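Local coordinates for protein A49R (Vaccinia virus, PDB 4D5T) that inhibits host NF-kappa-B activation by interacting with host BTRC, which diminishes ubiquitination of the inhibitor NFKBIA and so stabilises it, at residues I27-F39 with D47-T59. Numbering follows the deposited sequence.
Sequences IDNDILNKDIVNF and DNPFISFLDTVYT. With SO4 (sulfate ion), chain I.
Phe-39 is a knob that fits into a hole formed by Ile-51, Leu-54, Asp-55 and Tyr-58. With CG anti to the backbone N (chi1 174°), the flat ring reaches across to the other helix; Leu-54 CB covers one face in a CH-pi contact 4.0 Å from the ring centroid, while Tyr-58 CB lies at the edge. A broad aromatic suits a hole whose floor includes backbone, and CE1 comes within 3.8 Å of Asp-55 N. Ile-51, branched at CB, serves two neighbours: CG2 packs against the Phe-39 ring, and CD1 settles 3.6 Å from Asp-35 O. Alongside, the CD1 methyls of Leu-32 and Ile-36 each come to 4.1 Å of the Phe-50 ring, at CD2 and CE2 respectively. Segments 29-39 and 49-59 run roughly parallel, crossing at -26°, within the all-helical Bcl-2 fold, where Ile-102 of helix 95-109 packs against Ile-36, Phe-39 and Leu-54. Apolar packing then gives way to a polar link: the buried amide of Asn-48 meets the carboxylate of the partly exposed Asp-35, ND2 donating to the anti lone pair of OD2 at 2.8 Å, almost straight at 173°, which gives a buried N-H its partner. An amide suits this N-cap because it can do both jobs: OD1 accepts a weak bond from Phe-50 N while ND2 donates to the carboxylate. Ile-27, partly exposed and lying just before its helix, brings its CD1 methyl to Asn-48 OD1 (3.8 Å) and Pro-49 CD.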
loop_
_atom_site.group_PDB
_atom_site.type_symbol
_atom_site.label_atom_id
_atom_site.label_comp_id
_atom_site.label_asym_id
_atom_site.label_seq_id
_atom_site.Cartn_x
_atom_site.Cartn_y
_atom_site.Cartn_z
ATOM N N ILE A 27 12.873 11.200 -3.397
ATOM C CA ILE A 27 12.413 10.869 -2.075
ATOM C C ILE A 27 13.398 9.962 -1.316
ATOM O O ILE A 27 13.708 8.843 -1.725
ATOM C CB ILE A 27 11.111 10.125 -2.154
ATOM C CG1 ILE A 27 10.148 10.878 -3.073
ATOM C CG2 ILE A 27 10.540 9.960 -0.765
ATOM C CD1 ILE A 27 8.939 10.067 -3.500
ATOM N N ASP A 28 13.921 10.485 -0.221
ATOM C CA ASP A 28 14.842 9.755 0.639
ATOM C C ASP A 28 14.145 8.458 1.116
ATOM O O ASP A 28 12.968 8.463 1.433
ATOM C CB ASP A 28 15.297 10.650 1.828
ATOM C CG ASP A 28 16.338 9.931 2.765
ATOM O OD1 ASP A 28 17.550 10.036 2.467
ATOM O OD2 ASP A 28 16.020 9.251 3.769
ATOM N N ASN A 29 14.885 7.361 1.176
ATOM C CA ASN A 29 14.335 6.080 1.596
ATOM C C ASN A 29 13.715 6.104 2.961
ATOM O O ASN A 29 12.685 5.473 3.162
ATOM C CB ASN A 29 15.413 4.979 1.522
ATOM C CG ASN A 29 14.817 3.595 1.507
ATOM O OD1 ASN A 29 13.995 3.274 0.646
ATOM N ND2 ASN A 29 15.166 2.814 2.496
ATOM N N ASP A 30 14.316 6.820 3.912
ATOM C CA ASP A 30 13.772 6.823 5.265
ATOM C C ASP A 30 12.444 7.565 5.246
ATOM O O ASP A 30 11.521 7.204 5.983
ATOM C CB ASP A 30 14.749 7.396 6.306
ATOM C CG ASP A 30 15.949 6.481 6.573
ATOM O OD1 ASP A 30 15.841 5.225 6.464
ATOM O OD2 ASP A 30 17.019 7.037 6.931
ATOM N N ILE A 31 12.340 8.605 4.407
ATOM C CA ILE A 31 11.089 9.372 4.315
ATOM C C ILE A 31 10.027 8.513 3.613
ATOM O O ILE A 31 8.876 8.471 4.043
ATOM C CB ILE A 31 11.348 10.716 3.596
ATOM C CG1 ILE A 31 12.333 11.546 4.519
ATOM C CG2 ILE A 31 10.011 11.372 3.191
ATOM C CD1 ILE A 31 12.567 12.990 4.182
ATOM N N LEU A 32 10.413 7.786 2.563
ATOM C CA LEU A 32 9.477 6.901 1.884
ATOM C C LEU A 32 8.873 5.890 2.846
ATOM O O LEU A 32 7.644 5.720 2.915
ATOM C CB LEU A 32 10.169 6.193 0.706
ATOM C CG LEU A 32 9.364 5.107 0.006
ATOM C CD1 LEU A 32 8.149 5.672 -0.684
ATOM C CD2 LEU A 32 10.264 4.404 -0.994
ATOM N N ASN A 33 9.722 5.279 3.650
ATOM C CA ASN A 33 9.249 4.282 4.617
ATOM C C ASN A 33 8.366 4.857 5.714
ATOM O O ASN A 33 7.362 4.246 6.087
ATOM C CB ASN A 33 10.410 3.515 5.225
ATOM C CG ASN A 33 11.099 2.604 4.209
ATOM O OD1 ASN A 33 10.561 2.322 3.118
ATOM N ND2 ASN A 33 12.312 2.226 4.511
ATOM N N LYS A 34 8.704 6.024 6.244
ATOM C CA LYS A 34 7.757 6.722 7.203
ATOM C C LYS A 34 6.423 6.997 6.543
ATOM O O LYS A 34 5.405 6.836 7.140
ATOM C CB LYS A 34 8.314 8.007 7.915
ATOM N N ASP A 35 6.433 7.435 5.267
ATOM C CA ASP A 35 5.187 7.699 4.517
ATOM C C ASP A 35 4.367 6.437 4.318
ATOM O O ASP A 35 3.145 6.447 4.436
ATOM C CB ASP A 35 5.507 8.343 3.154
ATOM C CG ASP A 35 5.964 9.815 3.250
ATOM O OD1 ASP A 35 5.710 10.471 4.310
ATOM O OD2 ASP A 35 6.500 10.314 2.229
ATOM N N ILE A 36 5.032 5.306 4.058
ATOM C CA ILE A 36 4.333 4.016 3.963
ATOM C C ILE A 36 3.661 3.659 5.282
ATOM O O ILE A 36 2.478 3.286 5.291
ATOM C CB ILE A 36 5.303 2.912 3.438
ATOM C CG1 ILE A 36 5.640 3.203 1.978
ATOM C CG2 ILE A 36 4.650 1.546 3.570
ATOM C CD1 ILE A 36 6.752 2.353 1.409
ATOM N N VAL A 37 4.389 3.796 6.395
ATOM C CA VAL A 37 3.831 3.536 7.736
ATOM C C VAL A 37 2.584 4.425 7.958
ATOM O O VAL A 37 1.513 3.960 8.380
ATOM C CB VAL A 37 4.853 3.746 8.867
ATOM C CG1 VAL A 37 4.165 3.632 10.255
ATOM C CG2 VAL A 37 5.950 2.703 8.769
ATOM N N ASN A 38 2.749 5.692 7.681
ATOM C CA ASN A 38 1.633 6.628 7.864
ATOM C C ASN A 38 0.406 6.260 7.002
ATOM O O ASN A 38 -0.714 6.387 7.455
ATOM C CB ASN A 38 2.103 8.058 7.665
ATOM C CG ASN A 38 2.933 8.582 8.861
ATOM O OD1 ASN A 38 2.737 8.169 9.972
ATOM N ND2 ASN A 38 3.732 9.595 8.634
ATOM N N PHE A 39 0.612 5.847 5.759
ATOM C CA PHE A 39 -0.500 5.373 4.928
ATOM C C PHE A 39 -1.226 4.169 5.618
ATOM O O PHE A 39 -2.470 4.119 5.677
ATOM C CB PHE A 39 0.013 4.941 3.536
ATOM C CG PHE A 39 -1.047 4.302 2.680
ATOM C CD1 PHE A 39 -2.031 5.088 2.069
ATOM C CD2 PHE A 39 -1.116 2.916 2.559
ATOM C CE1 PHE A 39 -3.019 4.479 1.270
ATOM C CE2 PHE A 39 -2.117 2.317 1.829
ATOM C CZ PHE A 39 -3.085 3.080 1.183
ATOM N N ASP A 47 1.017 14.044 -1.030
ATOM C CA ASP A 47 2.094 14.718 -1.746
ATOM C C ASP A 47 3.227 13.779 -2.142
ATOM O O ASP A 47 4.019 14.099 -3.029
ATOM C CB ASP A 47 2.683 15.827 -0.894
ATOM C CG ASP A 47 3.399 16.853 -1.731
ATOM O OD1 ASP A 47 2.845 17.312 -2.759
ATOM O OD2 ASP A 47 4.544 17.169 -1.375
ATOM N N ASN A 48 3.340 12.621 -1.481
ATOM C CA ASN A 48 4.258 11.571 -1.967
ATOM C C ASN A 48 3.557 10.762 -3.053
ATOM O O ASN A 48 2.572 10.149 -2.772
ATOM C CB ASN A 48 4.666 10.666 -0.796
ATOM C CG ASN A 48 5.607 9.541 -1.209
ATOM O OD1 ASN A 48 5.510 8.995 -2.292
ATOM N ND2 ASN A 48 6.491 9.160 -0.290
ATOM N N PRO A 49 4.046 10.790 -4.332
ATOM C CA PRO A 49 3.312 10.147 -5.379
ATOM C C PRO A 49 3.104 8.652 -5.211
ATOM O O PRO A 49 2.081 8.133 -5.672
ATOM C CB PRO A 49 4.156 10.405 -6.647
ATOM C CG PRO A 49 5.164 11.366 -6.271
ATOM C CD PRO A 49 5.265 11.480 -4.773
ATOM N N PHE A 50 4.043 7.952 -4.557
ATOM C CA PHE A 50 3.809 6.582 -4.280
ATOM C C PHE A 50 2.620 6.358 -3.323
ATOM O O PHE A 50 1.860 5.372 -3.476
ATOM C CB PHE A 50 5.078 5.860 -3.749
ATOM C CG PHE A 50 4.888 4.368 -3.599
ATOM C CD1 PHE A 50 4.684 3.575 -4.688
ATOM C CD2 PHE A 50 5.011 3.749 -2.379
ATOM C CE1 PHE A 50 4.551 2.160 -4.577
ATOM C CE2 PHE A 50 4.840 2.398 -2.236
ATOM C CZ PHE A 50 4.667 1.577 -3.331
ATOM N N ILE A 51 2.479 7.227 -2.343
ATOM C CA ILE A 51 1.317 7.159 -1.408
ATOM C C ILE A 51 -0.002 7.543 -2.142
ATOM O O ILE A 51 -1.005 6.862 -1.998
ATOM C CB ILE A 51 1.562 8.047 -0.181
ATOM C CG1 ILE A 51 2.828 7.662 0.585
ATOM C CG2 ILE A 51 0.382 8.024 0.765
ATOM C CD1 ILE A 51 3.060 6.210 0.881
ATOM N N SER A 52 0.034 8.547 -3.027
ATOM C CA SER A 52 -1.113 8.769 -3.915
ATOM C C SER A 52 -1.485 7.560 -4.783
ATOM O O SER A 52 -2.683 7.204 -4.888
ATOM C CB SER A 52 -0.896 10.046 -4.749
ATOM O OG SER A 52 -2.076 10.252 -5.504
ATOM N N PHE A 53 -0.488 6.882 -5.328
ATOM C CA PHE A 53 -0.685 5.591 -6.053
ATOM C C PHE A 53 -1.374 4.591 -5.156
ATOM O O PHE A 53 -2.418 4.010 -5.537
ATOM C CB PHE A 53 0.638 5.066 -6.620
ATOM C CG PHE A 53 0.557 3.675 -7.212
ATOM C CD1 PHE A 53 0.145 3.501 -8.522
ATOM C CD2 PHE A 53 0.956 2.601 -6.486
ATOM C CE1 PHE A 53 0.033 2.240 -9.064
ATOM C CE2 PHE A 53 0.956 1.307 -7.086
ATOM C CZ PHE A 53 0.462 1.159 -8.352
ATOM N N LEU A 54 -0.828 4.385 -3.959
ATOM C CA LEU A 54 -1.437 3.397 -3.046
ATOM C C LEU A 54 -2.886 3.751 -2.733
ATOM O O LEU A 54 -3.770 2.867 -2.640
ATOM C CB LEU A 54 -0.615 3.320 -1.761
ATOM C CG LEU A 54 0.766 2.706 -1.892
ATOM C CD1 LEU A 54 1.560 2.848 -0.611
ATOM C CD2 LEU A 54 0.657 1.211 -2.210
ATOM N N ASP A 55 -3.152 5.035 -2.478
ATOM C CA ASP A 55 -4.486 5.495 -2.124
ATOM C C ASP A 55 -5.455 5.297 -3.277
ATOM O O ASP A 55 -6.558 4.826 -3.082
ATOM C CB ASP A 55 -4.412 6.987 -1.720
ATOM C CG ASP A 55 -5.746 7.554 -1.301
ATOM O OD1 ASP A 55 -6.178 7.236 -0.208
ATOM O OD2 ASP A 55 -6.355 8.289 -2.076
ATOM N N THR A 56 -5.006 5.616 -4.485
ATOM C CA THR A 56 -5.780 5.325 -5.710
ATOM C C THR A 56 -6.083 3.840 -5.858
ATOM O O THR A 56 -7.227 3.462 -6.087
ATOM C CB THR A 56 -5.111 5.932 -6.919
ATOM O OG1 THR A 56 -5.111 7.342 -6.750
ATOM C CG2 THR A 56 -5.871 5.597 -8.197
ATOM N N VAL A 57 -5.083 2.960 -5.645
ATOM C CA VAL A 57 -5.314 1.561 -5.785
ATOM C C VAL A 57 -6.268 1.068 -4.719
ATOM O O VAL A 57 -7.230 0.282 -4.996
ATOM C CB VAL A 57 -3.957 0.765 -5.690
ATOM C CG1 VAL A 57 -4.169 -0.755 -5.638
ATOM C CG2 VAL A 57 -3.080 1.099 -6.863
ATOM N N TYR A 58 -6.056 1.509 -3.482
ATOM C CA TYR A 58 -6.963 1.139 -2.376
ATOM C C TYR A 58 -8.429 1.485 -2.742
ATOM O O TYR A 58 -9.362 0.708 -2.526
ATOM C CB TYR A 58 -6.519 1.880 -1.121
ATOM C CG TYR A 58 -7.223 1.524 0.129
ATOM C CD1 TYR A 58 -8.397 2.154 0.476
ATOM C CD2 TYR A 58 -6.708 0.563 0.992
ATOM C CE1 TYR A 58 -9.036 1.857 1.667
ATOM C CE2 TYR A 58 -7.351 0.240 2.184
ATOM C CZ TYR A 58 -8.514 0.873 2.489
ATOM O OH TYR A 58 -9.139 0.592 3.653
ATOM N N THR A 59 -8.612 2.668 -3.299
ATOM C CA THR A 59 -9.944 3.197 -3.663
ATOM C C THR A 59 -10.541 2.370 -4.808
ATOM O O THR A 59 -11.720 2.047 -4.783
ATOM C CB THR A 59 -9.850 4.660 -4.084
ATOM O OG1 THR A 59 -9.449 5.413 -2.957
ATOM C CG2 THR A 59 -11.209 5.178 -4.552
HETATM S S SO4 I . 18.191 6.653 -0.626
HETATM O O1 SO4 I . 17.739 7.583 0.446
HETATM O O2 SO4 I . 19.160 7.245 -1.559
HETATM O O3 SO4 I . 17.011 6.203 -1.320
HETATM O O4 SO4 I . 18.838 5.490 0.008
#